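Local coordinates for protein fusolin (Unidentified entomopoxvirus, PDB 4OW5) that probably acts as a copper-dependent lytic polysaccharide monooxygenase on chitin, enhances the virulence of entomopoxviruses and crystallises in vivo into viral spindles, at residues G2-F6 and P7-Q11; N86-P89 and N90-A94; N172-T175 and G176-L180. All coordinates share one frame; numbering follows the deposited sequence.

Contact 1 (G2-F6 and P7-Q11). With EDO (1,2-ethanediol), chain H.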
loop_
_atom_site.group_PDB
_atom_site.type_symbol
_atom_site.label_atom_id
_atom_site.label_comp_id
_atom_site.label_asym_id
_atom_site.label_seq_id
_atom_site.Cartn_x
_atom_site.Cartn_y
_atom_site.Cartn_z
ATOM N N GLY A 2 5.911 16.325 26.532
ATOM C CA GLY A 2 6.197 14.985 26.055
ATOM C C GLY A 2 5.735 14.745 24.649
ATOM O O GLY A 2 5.213 15.647 23.990
ATOM N N TYR A 3 5.974 13.531 24.186
ATOM C CA TYR A 3 5.677 13.092 22.837
ATOM C C TYR A 3 5.503 11.562 22.794
ATOM O O TYR A 3 5.934 10.850 23.704
ATOM C CB TYR A 3 6.776 13.542 21.846
ATOM C CG TYR A 3 8.191 13.341 22.346
ATOM C CD1 TYR A 3 8.719 12.066 22.511
ATOM C CD2 TYR A 3 8.967 14.425 22.767
ATOM C CE1 TYR A 3 9.948 11.867 23.124
ATOM C CE2 TYR A 3 10.240 14.236 23.309
ATOM C CZ TYR A 3 10.712 12.951 23.505
ATOM O OH TYR A 3 11.955 12.686 24.007
ATOM N N ILE A 4 4.846 11.086 21.745
ATOM C CA ILE A 4 4.648 9.652 21.513
ATOM C C ILE A 4 5.988 9.093 21.073
ATOM O O ILE A 4 6.558 9.639 20.130
ATOM C CB ILE A 4 3.576 9.270 20.461
ATOM C CG1 ILE A 4 2.329 10.173 20.443
ATOM C CG2 ILE A 4 3.181 7.794 20.626
ATOM C CD1 ILE A 4 1.590 10.071 19.038
ATOM N N THR A 5 6.481 8.028 21.739
ATOM C CA THR A 5 7.714 7.348 21.340
ATOM C C THR A 5 7.379 6.060 20.635
ATOM O O THR A 5 8.180 5.611 19.830
ATOM C CB THR A 5 8.680 7.139 22.468
ATOM O OG1 THR A 5 7.984 6.608 23.586
ATOM C CG2 THR A 5 9.426 8.412 22.800
ATOM N N PHE A 6 6.235 5.462 20.899
ATOM C CA PHE A 6 5.845 4.260 20.136
ATOM C C PHE A 6 4.345 4.221 19.934
ATOM O O PHE A 6 3.646 4.104 20.934
ATOM C CB PHE A 6 6.302 2.942 20.784
ATOM C CG PHE A 6 6.062 1.810 19.813
ATOM C CD1 PHE A 6 6.791 1.725 18.641
ATOM C CD2 PHE A 6 5.007 0.924 19.994
ATOM C CE1 PHE A 6 6.457 0.817 17.656
ATOM C CE2 PHE A 6 4.731 -0.067 19.042
ATOM C CZ PHE A 6 5.476 -0.117 17.880
ATOM N N PRO A 7 3.822 4.270 18.680
ATOM C CA PRO A 7 4.547 4.509 17.403
ATOM C C PRO A 7 5.100 5.931 17.422
ATOM O O PRO A 7 4.395 6.829 17.866
ATOM C CB PRO A 7 3.475 4.328 16.312
ATOM C CG PRO A 7 2.219 3.979 16.982
ATOM C CD PRO A 7 2.369 4.219 18.474
ATOM N N ILE A 8 6.322 6.129 16.975
ATOM C CA ILE A 8 7.007 7.427 17.076
ATOM C C ILE A 8 6.168 8.550 16.475
ATOM O O ILE A 8 5.617 8.396 15.374
ATOM C CB ILE A 8 8.435 7.382 16.488
ATOM C CG1 ILE A 8 9.230 8.634 16.901
ATOM C CG2 ILE A 8 8.482 7.157 14.982
ATOM C CD1 ILE A 8 10.765 8.569 16.578
ATOM N N ALA A 9 6.012 9.663 17.235
ATOM C CA ALA A 9 5.235 10.790 16.745
ATOM C C ALA A 9 5.965 11.413 15.533
ATOM O O ALA A 9 7.197 11.384 15.463
ATOM C CB ALA A 9 5.058 11.838 17.825
ATOM N N ARG A 10 5.204 11.986 14.608
ATOM C CA ARG A 10 5.736 12.600 13.387
ATOM C C ARG A 10 6.831 13.623 13.675
ATOM O O ARG A 10 7.907 13.574 13.060
ATOM C CB ARG A 10 4.602 13.282 12.616
ATOM C CG ARG A 10 5.003 13.795 11.270
ATOM C CD ARG A 10 3.814 14.466 10.617
ATOM N NE ARG A 10 2.852 13.479 10.119
ATOM C CZ ARG A 10 1.761 13.793 9.439
ATOM N NH1 ARG A 10 1.487 15.061 9.165
ATOM N NH2 ARG A 10 0.946 12.839 9.000
ATOM N N GLN A 11 6.535 14.576 14.559
ATOM C CA GLN A 11 7.484 15.631 14.869
ATOM C C GLN A 11 8.689 15.093 15.658
ATOM O O GLN A 11 9.772 15.663 15.561
ATOM C CB GLN A 11 6.834 16.805 15.595
ATOM C CG GLN A 11 6.636 16.686 17.104
ATOM C CD GLN A 11 5.727 15.583 17.548
ATOM O OE1 GLN A 11 4.878 15.104 16.820
ATOM N NE2 GLN A 11 5.823 15.229 18.788
HETATM C C1 EDO H . -1.732 16.411 8.672
HETATM O O1 EDO H . -2.709 17.388 8.571
HETATM C C2 EDO H . -1.088 16.081 7.320
HETATM O O2 EDO H . -0.683 14.739 7.445
#
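Ile4 and Ala9 are joined by a backbone hydrogen bond, Ala9 N to Ile4 O at 2.9 Å, where strand 2-6 turns back toward helix 10-17. The donor lies 45° out of the carbonyl plane, and Ala9 is the N-cap residue. Thr5 and Phe6 both face Glu137 in a classic beta bulge, just before the cis peptide that precedes Pro7.

In apolar packing, Ile4 CB meets Ala9 CB at 4.0 Å. With its CG2 anti to the backbone N, Ile4 makes a close methyl-to-carbonyl contact, 3.2 Å from CG2 to Pro7 O. The Phe6 ring takes Pro7 CA over its face in a CH-pi contact, 4.1 Å from the centroid and 25° off the normal; Tyr348 of the second subunit meets the same ring.

The polar side chains find partners elsewhere. Gln11, bent at chi2 (-63°), sets NE2 3.6 Å from Tyr3 CB while hydrogen-bonding Asp66 O and Asn227 OD1. Arg10 grips O2 of an ethanediol, probably from the crystallisation liquor, with NH1 (2.8 Å) and NH2 (2.9 Å), and pairs with Asp230.

One backbone bond thus spans the turn, apolar groups pack it, and an outside acid meets the charge of Arg10.

Contact 2 (N86-P89 and N90-A94)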
loop_
_atom_site.group_PDB
_atom_site.type_symbol
_atom_site.label_atom_id
_atom_site.label_comp_id
_atom_site.label_asym_id
_atom_site.label_seq_id
_atom_site.Cartn_x
_atom_site.Cartn_y
_atom_site.Cartn_z
ATOM N N ASN A 86 -12.395 25.574 19.033
ATOM C CA ASN A 86 -11.606 26.704 19.549
ATOM C C ASN A 86 -10.154 26.398 19.889
ATOM O O ASN A 86 -9.324 27.300 19.827
ATOM C CB ASN A 86 -12.271 27.230 20.840
ATOM C CG ASN A 86 -13.704 27.667 20.681
ATOM O OD1 ASN A 86 -14.080 28.255 19.661
ATOM N ND2 ASN A 86 -14.544 27.391 21.678
ATOM N N VAL A 87 -9.840 25.195 20.326
ATOM C CA VAL A 87 -8.496 24.911 20.838
ATOM C C VAL A 87 -7.631 24.351 19.721
ATOM O O VAL A 87 -6.552 24.892 19.456
ATOM C CB VAL A 87 -8.574 23.974 22.065
ATOM C CG1 VAL A 87 -7.212 23.787 22.713
ATOM C CG2 VAL A 87 -9.575 24.506 23.076
ATOM N N VAL A 88 -8.099 23.282 19.073
ATOM C CA VAL A 88 -7.409 22.672 17.919
ATOM C C VAL A 88 -8.442 22.510 16.770
ATOM O O VAL A 88 -8.824 21.390 16.410
ATOM C CB VAL A 88 -6.688 21.348 18.266
ATOM C CG1 VAL A 88 -5.797 20.884 17.103
ATOM C CG2 VAL A 88 -5.895 21.501 19.548
ATOM N N PRO A 89 -8.890 23.653 16.197
ATOM C CA PRO A 89 -9.869 23.594 15.108
ATOM C C PRO A 89 -9.261 23.083 13.807
ATOM O O PRO A 89 -9.962 22.465 13.017
ATOM C CB PRO A 89 -10.349 25.036 14.997
ATOM C CG PRO A 89 -9.214 25.858 15.473
ATOM C CD PRO A 89 -8.604 25.044 16.582
ATOM N N ASN A 90 -7.970 23.339 13.574
ATOM C CA ASN A 90 -7.309 22.887 12.363
ATOM C C ASN A 90 -5.801 22.841 12.646
ATOM O O ASN A 90 -5.409 23.107 13.787
ATOM C CB ASN A 90 -7.698 23.790 11.195
ATOM C CG ASN A 90 -7.701 25.246 11.557
ATOM O OD1 ASN A 90 -6.694 25.782 12.012
ATOM N ND2 ASN A 90 -8.835 25.908 11.433
ATOM N N TYR A 91 -4.985 22.400 11.682
ATOM C CA TYR A 91 -3.536 22.207 11.885
ATOM C C TYR A 91 -3.330 21.263 13.080
ATOM O O TYR A 91 -2.624 21.568 14.051
ATOM C CB TYR A 91 -2.821 23.545 12.081
ATOM C CG TYR A 91 -2.769 24.379 10.824
ATOM C CD1 TYR A 91 -2.030 23.970 9.726
ATOM C CD2 TYR A 91 -3.530 25.535 10.698
ATOM C CE1 TYR A 91 -1.936 24.754 8.584
ATOM C CE2 TYR A 91 -3.529 26.278 9.510
ATOM C CZ TYR A 91 -2.693 25.904 8.473
ATOM O OH TYR A 91 -2.567 26.656 7.330
ATOM N N LEU A 92 -4.009 20.117 13.016
ATOM C CA LEU A 92 -4.023 19.148 14.092
ATOM C C LEU A 92 -2.636 18.580 14.421
ATOM O O LEU A 92 -2.368 18.361 15.597
ATOM C CB LEU A 92 -4.994 17.995 13.797
ATOM C CG LEU A 92 -6.440 18.195 14.284
ATOM C CD1 LEU A 92 -7.115 19.330 13.519
ATOM C CD2 LEU A 92 -7.241 16.906 14.138
ATOM N N CYS A 93 -1.767 18.315 13.425
ATOM C CA CYS A 93 -0.457 17.745 13.735
ATOM C C CYS A 93 0.499 18.810 14.292
ATOM O O CYS A 93 1.557 18.433 14.793
ATOM C CB CYS A 93 0.138 17.047 12.516
ATOM S SG CYS A 93 -0.874 15.667 11.885
ATOM N N ALA A 94 0.164 20.111 14.153
ATOM C CA ALA A 94 0.911 21.227 14.732
ATOM C C ALA A 94 0.333 21.644 16.092
ATOM O O ALA A 94 0.827 22.605 16.675
ATOM C CB ALA A 94 0.844 22.401 13.799
#
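The exit of helix 80-87 leads here into the loop that carries Cys93, half of a disulfide with Cys228 on strand 223-234. Val88, the first residue to leave helical backbone angles, meets Leu92 four residues on, and this apolar pair is the main side-chain contact of the turn. Val88 CG1 does the touching: it lies 3.9 Å from Leu92 CG and equally close to Leu92 CA, so one methyl rests against both the root and the branch point of the leucine. The first torsion of Val88 (-170°) sets CG1 anti to the backbone N and directs it at Leu92. From the other partner, Leu92 CD1 comes to 3.9 Å from Val88 O and 4.1 Å from Val88 CG1. The two side chains cross obliquely. That carbonyl oxygen also accepts a hydrogen bond from Trp167 NE1, which gives it a polar partner beside the leucine methyl.

At the more exposed side of the turn, the Asn90 amide slants across the proline ring, with ND2 4.0 Å from Pro89 CB. No hydrogen bond joins 86-89 to 90-94. Within the second segment, a weak bond runs from Ala94 N to Tyr91 O at 3.1 Å. Leu92 O is taken by Tyr212 OH, and Cys93 N by Asp112 OD1. Val88 also packs on Ala71 of strand 70-72. A short apolar contact between i and i+4 residues, made just beyond a helix C terminus, thus leads into a disulfide-tethered loop of the domain assigned to the lytic polysaccharide monooxygenase family.

Contact 3 (N172-T175 and G176-L180). With EDO (1,2-ethanediol), chain B.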
loop_
_atom_site.group_PDB
_atom_site.type_symbol
_atom_site.label_atom_id
_atom_site.label_comp_id
_atom_site.label_asym_id
_atom_site.label_seq_id
_atom_site.Cartn_x
_atom_site.Cartn_y
_atom_site.Cartn_z
ATOM N N ASN A 172 -12.427 7.923 17.741
ATOM C CA ASN A 172 -11.859 7.671 19.060
ATOM C C ASN A 172 -11.787 6.159 19.334
ATOM O O ASN A 172 -12.787 5.457 19.186
ATOM C CB ASN A 172 -12.669 8.360 20.143
ATOM C CG ASN A 172 -12.000 8.246 21.480
ATOM O OD1 ASN A 172 -12.326 7.370 22.268
ATOM N ND2 ASN A 172 -10.873 8.921 21.661
ATOM N N ILE A 173 -10.616 5.670 19.698
ATOM C CA ILE A 173 -10.406 4.253 20.025
ATOM C C ILE A 173 -9.915 4.068 21.469
ATOM O O ILE A 173 -9.833 2.932 21.916
ATOM C CB ILE A 173 -9.473 3.524 19.038
ATOM C CG1 ILE A 173 -8.054 4.107 19.039
ATOM C CG2 ILE A 173 -10.112 3.501 17.639
ATOM C CD1 ILE A 173 -7.059 3.369 18.136
ATOM N N PHE A 174 -9.668 5.156 22.200
ATOM C CA PHE A 174 -9.260 5.101 23.595
ATOM C C PHE A 174 -9.504 6.449 24.286
ATOM O O PHE A 174 -9.129 7.496 23.766
ATOM C CB PHE A 174 -7.769 4.707 23.761
ATOM C CG PHE A 174 -7.313 4.587 25.204
ATOM C CD1 PHE A 174 -6.919 5.711 25.924
ATOM C CD2 PHE A 174 -7.175 3.339 25.807
ATOM C CE1 PHE A 174 -6.457 5.602 27.230
ATOM C CE2 PHE A 174 -6.687 3.223 27.116
ATOM C CZ PHE A 174 -6.380 4.356 27.839
ATOM N N THR A 175 -10.073 6.407 25.492
ATOM C CA THR A 175 -10.265 7.587 26.321
ATOM C C THR A 175 -10.122 7.182 27.765
ATOM O O THR A 175 -10.891 6.348 28.203
ATOM C CB THR A 175 -11.638 8.229 26.107
ATOM O OG1 THR A 175 -11.828 8.530 24.745
ATOM C CG2 THR A 175 -11.818 9.472 26.956
ATOM N N GLY A 176 -9.231 7.829 28.496
ATOM C CA GLY A 176 -9.116 7.638 29.933
ATOM C C GLY A 176 -7.718 7.873 30.465
ATOM O O GLY A 176 -6.759 8.083 29.715
ATOM N N PRO A 177 -7.555 7.792 31.788
ATOM C CA PRO A 177 -6.196 7.908 32.347
ATOM C C PRO A 177 -5.342 6.669 32.041
ATOM O O PRO A 177 -5.866 5.587 31.717
ATOM C CB PRO A 177 -6.447 8.078 33.859
ATOM C CG PRO A 177 -7.735 7.424 34.092
ATOM C CD PRO A 177 -8.555 7.538 32.839
ATOM N N ILE A 178 -4.037 6.888 31.977
ATOM C CA ILE A 178 -3.002 5.875 31.820
ATOM C C ILE A 178 -2.031 6.096 33.002
ATOM O O ILE A 178 -1.515 7.200 33.130
ATOM C CB ILE A 178 -2.284 5.971 30.443
ATOM C CG1 ILE A 178 -3.283 5.960 29.274
ATOM C CG2 ILE A 178 -1.251 4.860 30.298
ATOM C CD1 ILE A 178 -2.642 6.019 27.961
ATOM N N PRO A 179 -1.813 5.152 33.935
ATOM C CA PRO A 179 -0.882 5.445 35.032
ATOM C C PRO A 179 0.571 5.448 34.535
ATOM O O PRO A 179 0.911 4.772 33.561
ATOM C CB PRO A 179 -1.138 4.303 36.023
ATOM C CG PRO A 179 -1.476 3.145 35.130
ATOM C CD PRO A 179 -2.309 3.763 34.010
ATOM N N LEU A 180 1.404 6.254 35.181
ATOM C CA LEU A 180 2.841 6.267 34.930
ATOM C C LEU A 180 3.473 4.935 35.384
ATOM O O LEU A 180 3.147 4.430 36.461
ATOM C CB LEU A 180 3.465 7.416 35.716
ATOM C CG LEU A 180 3.272 8.752 35.131
ATOM C CD1 LEU A 180 3.319 9.828 36.202
ATOM C CD2 LEU A 180 4.280 8.995 34.054
HETATM C C1 EDO B . -13.623 4.522 23.152
HETATM O O1 EDO B . -14.217 5.072 22.000
HETATM C C2 EDO B . -13.841 5.432 24.371
HETATM O O2 EDO B . -15.076 6.112 24.268
#
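Gly176 stands out: its backbone angles (phi 151°, psi 176°) are ones at which a CB would be jammed against Thr175 O. The fully extended glycine closes strand 170-176 and lets the chain run past the ring of Phe174. That ring turns its edge to the backbone, CE1 lying 3.5 Å from Gly176 O, with Pro177 O also near the ring plane. With its CG anti to the backbone N (chi1 -178°), Phe174 swings the ring along the chain toward Ile178. There CZ meets Ile178 CG1 at 3.8 Å, and CD1 of the same isoleucine reaches 3.9 Å from Phe174 CE1. Both side chains also lie on Thr198 of strand 194-203.

Upstream, Asn172 works with both ends of its amide. ND2 donates to Phe174 O at 3.1 Å, from well above the carbonyl plane. OD1 accepts from Thr175 OG1 at 2.8 Å, the hydroxyl tilted from the carbonyl plane of the amide. O1 of an ethanediol, probably from the crystallisation liquor, sits 3.0 Å from Asn172 OD1 and is also near Asn172 O. Ile173 and Phe174 both face Ile151 in a classic beta bulge, which the amide spans from Asn172 to Thr175.

Bonds at both ends limit rotation of the asparagine amide, while downstream the contact relies on apolar packing and carbonyl oxygens at a ring edge, with no hydrogen bond between the segments.

In the fold
From the N terminus, contact 1 comes first, a tight turn from edge strand 2-6 into helix 10-17, directly after His1, a metal ligand seen in another structure of this protein. Contact 2 follows, closing the bend from helix 80-87 into the loop before strand 120-123. Contact 3 lies at the end of strand 170-176, before strand 180-182. The three run in series; none nests in or crosses another. Contacts 1 and 2, centres about 17 Å apart, touch where Arg10 NH1 packs on Cys93 SG, one sulfur of the disulfide to Cys228. Contact 3 touches neither, but its chain passes from the mixed sheet to the four-stranded antiparallel sheet whose opposite edge is strand 2-6.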